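Local coordinates for protein histone-lysine N-methyltransferase, H3 lysine-9 specific SUVH6 (Arabidopsis thaliana, PDB 6A5K) that probably methylates histone H3 at its K9 position with S-adenosylmethionine as methyl donor, and probably binds methylated DNA through its SRA domain, at residues L14-H18 with F78-E83; F58-H64 with N85-K91. The protein carries 1 engineered substitution. All coordinates share one frame; numbering follows the deposited sequence.

Contact 1 of 2, residues L14-H18 with F78-E83; sequences LRLFH and FQYRME
Glu-83 OE2 is gripped by two backbone N-H groups and, weakly, by His-18 where the long N-terminal helix 5-29 packs against the start of helix 81-87 in the SRA domain. The backbone donors belong to the preceding turn: Gln-79 N lies 2.7 Å from Glu-83 OE2, and Tyr-80 N reaches that oxygen at 2.9 Å with a nearly straight 169° N-H angle. Both come from the same face of the carboxylate plane. The weak bond crosses the interface: His-18 NE2 donates to Glu-83 OE2 at 2.9 Å, but the N-H is bent. Imidazole and carboxylate stand almost perpendicular, at 86°. With CG beside the backbone N (chi1 -65°) and the chain extended beyond it, Glu-83 brings its carboxylate back to the amides of Gln-79 and Tyr-80, just ahead in the chain, and these two bonds should restrict its rotation. At the other ring nitrogen, a water 2.9 Å from His-18 ND1 donates to Gln-79 OE1, so each imidazole nitrogen has a polar neighbour. The apolar part rests on Phe-17, whose CE2 meets Glu-83 CG at 3.6 Å and Tyr-80 CD2 at 3.7 Å. Beyond the interface, Arg-15 of the same helix turn forms a salt bridge with Asp-484. One helical turn before His-18, Leu-14 sends one methyl, CD1, to 4.0 Å from Phe-78 CE2, while its other methyl, CD2, faces Glu-83 OE1.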
loop_
_atom_site.group_PDB
_atom_site.type_symbol
_atom_site.label_atom_id
_atom_site.label_comp_id
_atom_site.label_asym_id
_atom_site.label_seq_id
_atom_site.Cartn_x
_atom_site.Cartn_y
_atom_site.Cartn_z
ATOM N N LEU A 14 -2.540 -9.947 -5.339
ATOM C CA LEU A 14 -1.274 -9.384 -4.865
ATOM C C LEU A 14 -1.214 -9.350 -3.335
ATOM O O LEU A 14 -0.157 -9.573 -2.734
ATOM C CB LEU A 14 -1.054 -7.976 -5.426
ATOM C CG LEU A 14 -0.906 -7.841 -6.944
ATOM C CD1 LEU A 14 -0.720 -6.367 -7.337
ATOM C CD2 LEU A 14 0.245 -8.678 -7.438
ATOM N N ARG A 15 -2.358 -9.073 -2.716
ATOM C CA ARG A 15 -2.461 -9.009 -1.259
ATOM C C ARG A 15 -2.189 -10.395 -0.659
ATOM O O ARG A 15 -1.437 -10.538 0.318
ATOM C CB ARG A 15 -3.849 -8.477 -0.861
ATOM C CG ARG A 15 -3.968 -7.961 0.554
ATOM C CD ARG A 15 -5.312 -7.253 0.761
ATOM N NE ARG A 15 -5.444 -6.068 -0.083
ATOM C CZ ARG A 15 -6.572 -5.710 -0.690
ATOM N NH1 ARG A 15 -7.664 -6.447 -0.555
ATOM N NH2 ARG A 15 -6.613 -4.613 -1.433
ATOM N N LEU A 16 -2.788 -11.417 -1.263
ATOM C CA LEU A 16 -2.560 -12.802 -0.867
ATOM C C LEU A 16 -1.079 -13.170 -1.008
ATOM O O LEU A 16 -0.473 -13.740 -0.093
ATOM C CB LEU A 16 -3.424 -13.741 -1.710
ATOM C CG LEU A 16 -3.406 -15.223 -1.342
ATOM C CD1 LEU A 16 -4.086 -15.449 0.014
ATOM C CD2 LEU A 16 -4.066 -16.055 -2.442
ATOM N N PHE A 17 -0.500 -12.825 -2.156
ATOM C CA PHE A 17 0.917 -13.072 -2.396
ATOM C C PHE A 17 1.808 -12.465 -1.304
ATOM O O PHE A 17 2.666 -13.149 -0.728
ATOM C CB PHE A 17 1.330 -12.519 -3.763
ATOM C CG PHE A 17 2.807 -12.550 -3.998
ATOM C CD1 PHE A 17 3.449 -13.741 -4.299
ATOM C CD2 PHE A 17 3.560 -11.388 -3.921
ATOM C CE1 PHE A 17 4.812 -13.776 -4.522
ATOM C CE2 PHE A 17 4.925 -11.417 -4.144
ATOM C CZ PHE A 17 5.551 -12.616 -4.442
ATOM N N HIS A 18 1.603 -11.185 -1.005
ATOM C CA HIS A 18 2.444 -10.542 0.002
ATOM C C HIS A 18 2.184 -11.088 1.402
ATOM O O HIS A 18 3.101 -11.153 2.231
ATOM C CB HIS A 18 2.263 -9.022 -0.045
ATOM C CG HIS A 18 3.021 -8.386 -1.166
ATOM N ND1 HIS A 18 4.381 -8.159 -1.103
ATOM C CD2 HIS A 18 2.629 -7.989 -2.399
ATOM C CE1 HIS A 18 4.789 -7.628 -2.243
ATOM N NE2 HIS A 18 3.748 -7.518 -3.049
ATOM N N PHE A 78 4.690 -2.753 -7.847
ATOM C CA PHE A 78 5.005 -4.127 -7.499
ATOM C C PHE A 78 6.363 -4.152 -6.799
ATOM O O PHE A 78 7.273 -3.408 -7.177
ATOM C CB PHE A 78 5.031 -5.005 -8.752
ATOM C CG PHE A 78 3.876 -4.756 -9.680
ATOM C CD1 PHE A 78 3.991 -3.841 -10.724
ATOM C CD2 PHE A 78 2.664 -5.402 -9.486
ATOM C CE1 PHE A 78 2.919 -3.590 -11.563
ATOM C CE2 PHE A 78 1.586 -5.160 -10.330
ATOM C CZ PHE A 78 1.718 -4.252 -11.370
ATOM N N GLN A 79 6.498 -4.983 -5.773
ATOM C CA GLN A 79 7.785 -5.136 -5.099
ATOM C C GLN A 79 8.667 -6.142 -5.834
ATOM O O GLN A 79 9.864 -5.915 -6.044
ATOM C CB GLN A 79 7.598 -5.589 -3.651
ATOM C CG GLN A 79 8.917 -5.683 -2.881
ATOM C CD GLN A 79 8.740 -6.229 -1.481
ATOM O OE1 GLN A 79 7.647 -6.184 -0.922
ATOM N NE2 GLN A 79 9.817 -6.754 -0.906
ATOM N N TYR A 80 8.061 -7.252 -6.233
ATOM C CA TYR A 80 8.800 -8.341 -6.853
ATOM C C TYR A 80 8.454 -8.514 -8.324
ATOM O O TYR A 80 7.295 -8.382 -8.724
ATOM C CB TYR A 80 8.525 -9.649 -6.120
ATOM C CG TYR A 80 8.941 -9.674 -4.667
ATOM C CD1 TYR A 80 10.257 -9.927 -4.309
ATOM C CD2 TYR A 80 8.006 -9.496 -3.647
ATOM C CE1 TYR A 80 10.639 -9.980 -2.987
ATOM C CE2 TYR A 80 8.388 -9.542 -2.316
ATOM C CZ TYR A 80 9.702 -9.789 -1.996
ATOM O OH TYR A 80 10.098 -9.850 -0.684
ATOM N N ARG A 81 9.468 -8.833 -9.121
ATOM C CA ARG A 81 9.263 -9.157 -10.523
ATOM C C ARG A 81 8.273 -10.307 -10.675
ATOM O O ARG A 81 7.500 -10.344 -11.635
ATOM C CB ARG A 81 10.599 -9.514 -11.185
ATOM C CG ARG A 81 10.921 -8.716 -12.439
ATOM C CD ARG A 81 12.142 -9.304 -13.126
ATOM N NE ARG A 81 12.498 -8.618 -14.365
ATOM C CZ ARG A 81 13.378 -7.624 -14.438
ATOM N NH1 ARG A 81 13.990 -7.190 -13.341
ATOM N NH2 ARG A 81 13.643 -7.061 -15.607
HETATM N N MSE A 82 8.290 -11.237 -9.720
HETATM C CA MSE A 82 7.374 -12.384 -9.732
HETATM C C MSE A 82 5.892 -11.985 -9.733
HETATM O O MSE A 82 5.039 -12.738 -10.229
HETATM C CB MSE A 82 7.657 -13.297 -8.535
HETATM C CG MSE A 82 8.864 -14.212 -8.730
HETATM SE SE MSE A 82 8.380 -15.966 -9.407
HETATM C CE MSE A 82 8.360 -15.558 -11.302
ATOM N N GLU A 83 5.579 -10.815 -9.178
ATOM C CA GLU A 83 4.200 -10.326 -9.186
ATOM C C GLU A 83 3.724 -10.126 -10.624
ATOM O O GLU A 83 2.558 -10.347 -10.936
ATOM C CB GLU A 83 4.072 -9.020 -8.396
ATOM C CG GLU A 83 4.364 -9.144 -6.901
ATOM C CD GLU A 83 4.272 -7.802 -6.178
ATOM O OE1 GLU A 83 3.217 -7.137 -6.264
ATOM O OE2 GLU A 83 5.257 -7.405 -5.522
HETATM O O HOH W 1 6.241 -7.625 1.074
#

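Contact 2 of 2, residues F58-H64 with N85-K91; sequences FLNSGVH and NILGIHK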
loop_
_atom_site.group_PDB
_atom_site.type_symbol
_atom_site.label_atom_id
_atom_site.label_comp_id
_atom_site.label_asym_id
_atom_site.label_seq_id
_atom_site.Cartn_x
_atom_site.Cartn_y
_atom_site.Cartn_z
ATOM N N PHE A 58 -2.810 -18.009 -9.954
ATOM C CA PHE A 58 -2.268 -17.147 -11.008
ATOM C C PHE A 58 -3.394 -16.647 -11.909
ATOM O O PHE A 58 -4.355 -17.378 -12.178
ATOM C CB PHE A 58 -1.228 -17.882 -11.858
ATOM C CG PHE A 58 0.160 -17.876 -11.284
ATOM C CD1 PHE A 58 0.369 -18.013 -9.921
ATOM C CD2 PHE A 58 1.262 -17.769 -12.118
ATOM C CE1 PHE A 58 1.651 -18.024 -9.402
ATOM C CE2 PHE A 58 2.546 -17.779 -11.602
ATOM C CZ PHE A 58 2.738 -17.905 -10.239
ATOM N N LEU A 59 -3.263 -15.411 -12.379
ATOM C CA LEU A 59 -4.229 -14.824 -13.302
ATOM C C LEU A 59 -3.666 -14.829 -14.720
ATOM O O LEU A 59 -2.453 -14.701 -14.912
ATOM C CB LEU A 59 -4.596 -13.395 -12.876
ATOM C CG LEU A 59 -5.101 -13.211 -11.437
ATOM C CD1 LEU A 59 -5.515 -11.755 -11.155
ATOM C CD2 LEU A 59 -6.247 -14.154 -11.131
ATOM N N ASN A 60 -4.546 -14.986 -15.706
ATOM C CA ASN A 60 -4.146 -14.976 -17.114
ATOM C C ASN A 60 -3.031 -15.977 -17.415
ATOM O O ASN A 60 -2.163 -15.716 -18.242
ATOM C CB ASN A 60 -3.694 -13.572 -17.529
ATOM C CG ASN A 60 -4.728 -12.509 -17.221
ATOM O OD1 ASN A 60 -5.864 -12.566 -17.698
ATOM N ND2 ASN A 60 -4.343 -11.536 -16.413
ATOM N N SER A 61 -3.042 -17.116 -16.730
ATOM C CA SER A 61 -1.961 -18.085 -16.889
ATOM C C SER A 61 -2.144 -18.886 -18.172
ATOM O O SER A 61 -3.267 -19.158 -18.596
ATOM C CB SER A 61 -1.888 -19.031 -15.692
ATOM O OG SER A 61 -2.962 -19.950 -15.708
ATOM N N GLY A 62 -1.030 -19.260 -18.788
ATOM C CA GLY A 62 -1.067 -20.023 -20.021
ATOM C C GLY A 62 -1.330 -19.177 -21.254
ATOM O O GLY A 62 -1.407 -19.710 -22.360
ATOM N N VAL A 63 -1.480 -17.864 -21.075
ATOM C CA VAL A 63 -1.733 -16.974 -22.209
ATOM C C VAL A 63 -0.941 -15.669 -22.156
ATOM O O VAL A 63 -0.649 -15.148 -21.080
ATOM C CB VAL A 63 -3.234 -16.611 -22.332
ATOM C CG1 VAL A 63 -4.083 -17.864 -22.552
ATOM C CG2 VAL A 63 -3.706 -15.849 -21.109
ATOM N N HIS A 64 -0.602 -15.154 -23.336
ATOM C CA HIS A 64 -0.005 -13.827 -23.482
ATOM C C HIS A 64 -1.092 -12.830 -23.856
ATOM O O HIS A 64 -2.024 -13.169 -24.586
ATOM C CB HIS A 64 1.094 -13.824 -24.554
ATOM C CG HIS A 64 2.443 -14.233 -24.048
ATOM N ND1 HIS A 64 2.815 -15.547 -23.893
ATOM C CD2 HIS A 64 3.515 -13.488 -23.675
ATOM C CE1 HIS A 64 4.059 -15.601 -23.438
ATOM N NE2 HIS A 64 4.501 -14.366 -23.300
ATOM N N ASN A 85 4.588 -11.920 -13.152
ATOM C CA ASN A 85 4.259 -13.237 -13.695
ATOM C C ASN A 85 2.950 -13.768 -13.124
ATOM O O ASN A 85 2.154 -14.390 -13.831
ATOM C CB ASN A 85 5.384 -14.238 -13.428
ATOM C CG ASN A 85 5.104 -15.610 -14.033
ATOM O OD1 ASN A 85 4.992 -15.761 -15.253
ATOM N ND2 ASN A 85 4.995 -16.617 -13.178
ATOM N N ILE A 86 2.726 -13.517 -11.842
ATOM C CA ILE A 86 1.503 -13.983 -11.193
ATOM C C ILE A 86 0.258 -13.399 -11.868
ATOM O O ILE A 86 -0.758 -14.086 -12.030
ATOM C CB ILE A 86 1.516 -13.638 -9.692
ATOM C CG1 ILE A 86 2.561 -14.500 -8.987
ATOM C CG2 ILE A 86 0.146 -13.870 -9.069
ATOM C CD1 ILE A 86 2.941 -14.016 -7.604
ATOM N N LEU A 87 0.370 -12.148 -12.307
ATOM C CA LEU A 87 -0.738 -11.441 -12.951
ATOM C C LEU A 87 -0.770 -11.600 -14.471
ATOM O O LEU A 87 -1.743 -11.207 -15.120
ATOM C CB LEU A 87 -0.674 -9.950 -12.608
ATOM C CG LEU A 87 -0.804 -9.559 -11.136
ATOM C CD1 LEU A 87 -0.769 -8.028 -10.978
ATOM C CD2 LEU A 87 -2.078 -10.143 -10.557
ATOM N N GLY A 88 0.288 -12.173 -15.035
ATOM C CA GLY A 88 0.390 -12.321 -16.476
ATOM C C GLY A 88 0.697 -11.018 -17.196
ATOM O O GLY A 88 0.426 -10.878 -18.389
ATOM N N ILE A 89 1.256 -10.055 -16.470
ATOM C CA ILE A 89 1.658 -8.774 -17.055
ATOM C C ILE A 89 2.931 -8.938 -17.882
ATOM O O ILE A 89 3.085 -8.353 -18.958
ATOM C CB ILE A 89 1.918 -7.708 -15.965
ATOM C CG1 ILE A 89 0.630 -7.368 -15.217
ATOM C CG2 ILE A 89 2.523 -6.443 -16.569
ATOM C CD1 ILE A 89 0.857 -6.447 -14.041
ATOM N N HIS A 90 3.847 -9.726 -17.335
ATOM C CA HIS A 90 5.175 -9.932 -17.898
ATOM C C HIS A 90 5.621 -11.301 -17.418
ATOM O O HIS A 90 5.763 -11.518 -16.216
ATOM C CB HIS A 90 6.137 -8.827 -17.444
ATOM C CG HIS A 90 7.488 -8.882 -18.092
ATOM N ND1 HIS A 90 7.729 -8.374 -19.352
ATOM C CD2 HIS A 90 8.676 -9.346 -17.641
ATOM C CE1 HIS A 90 9.005 -8.533 -19.653
ATOM N NE2 HIS A 90 9.603 -9.128 -18.635
ATOM N N LYS A 91 5.806 -12.232 -18.346
ATOM C CA LYS A 91 6.009 -13.632 -17.977
ATOM C C LYS A 91 7.445 -14.001 -17.574
ATOM O O LYS A 91 7.625 -14.718 -16.591
ATOM C CB LYS A 91 5.540 -14.543 -19.115
ATOM C CG LYS A 91 4.043 -14.453 -19.392
ATOM C CD LYS A 91 3.245 -15.192 -18.332
ATOM C CE LYS A 91 1.746 -14.976 -18.500
ATOM N NZ LYS A 91 1.300 -15.251 -19.895
HETATM O O HOH W 2 -0.001 -15.814 -14.788
#
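Leu-59 and Asn-60 supply donors to the carbonyls that helix 81-87 presents at its C-terminal end, where the loop 58-64 runs past it. Leu-59 N donates to Ile-86 O at 2.9 Å with an N-H angle of 162°, and the donor lies nearly in line with the carbonyl bond. One residue on, Asn-60 ND2 gives a straight bond of 2.9 Å to Leu-87 O; the acceptor sits in the plane of the amide, although the donor is tilted out of the carbonyl plane. The amide gets there with CG placed beside the backbone N of Asn-60 (chi1 -54°). Asn-85 O takes a weak bond from Gly-88 N within the helix end and also a water at 2.8 Å. This water donates to Leu-59 O too, at 2.7 Å, so it links loop and helix; it has more acceptors within range than protons, so its donation to these two competes with others nearby.

Apolar contacts flank these bonds. Ile-86 CA lies 3.9 Å from the centroid of the Phe-58 ring and only 12° off its normal, a CH-pi contact over the face, and Phe-58 CZ touches Ile-86 CG1 at 3.6 Å. Leu-59 CD1 and Leu-87 CD2 meet at 3.8 Å, the two side chains pointing the same way. Outside the two segments, Asp-98 accepts from both His-64 NE2 and Lys-91 N. Lys-91 NZ is modelled implausibly close to Val-63 O, and its placement is doubtful. The helix itself closes in a Schellman motif: Gly-88, with positive phi, is the C-prime residue, and Ile-89 N turns back to Leu-84 O.

The two contacts sit at the two ends of helix 81-87, contact 1 at its start and contact 2 at its finish, with centres 13 Å apart. Their segments alternate along the chain, in the order 14-18, 58-64, 78-83, 85-91; both partner segments, 14-18 and 58-64, come before the helix in sequence. They also meet directly: Phe-17 CD1 packs on Ile-86 CD1 at 3.4 Å, and Leu-14 CD2 on Leu-87 CD1 at 3.7 Å. Because helix 5-29 also reaches Asp-484 and helix 412-420 in the SET region, it spans between SRA and SET parts, consistent with a defined relative placement of the two.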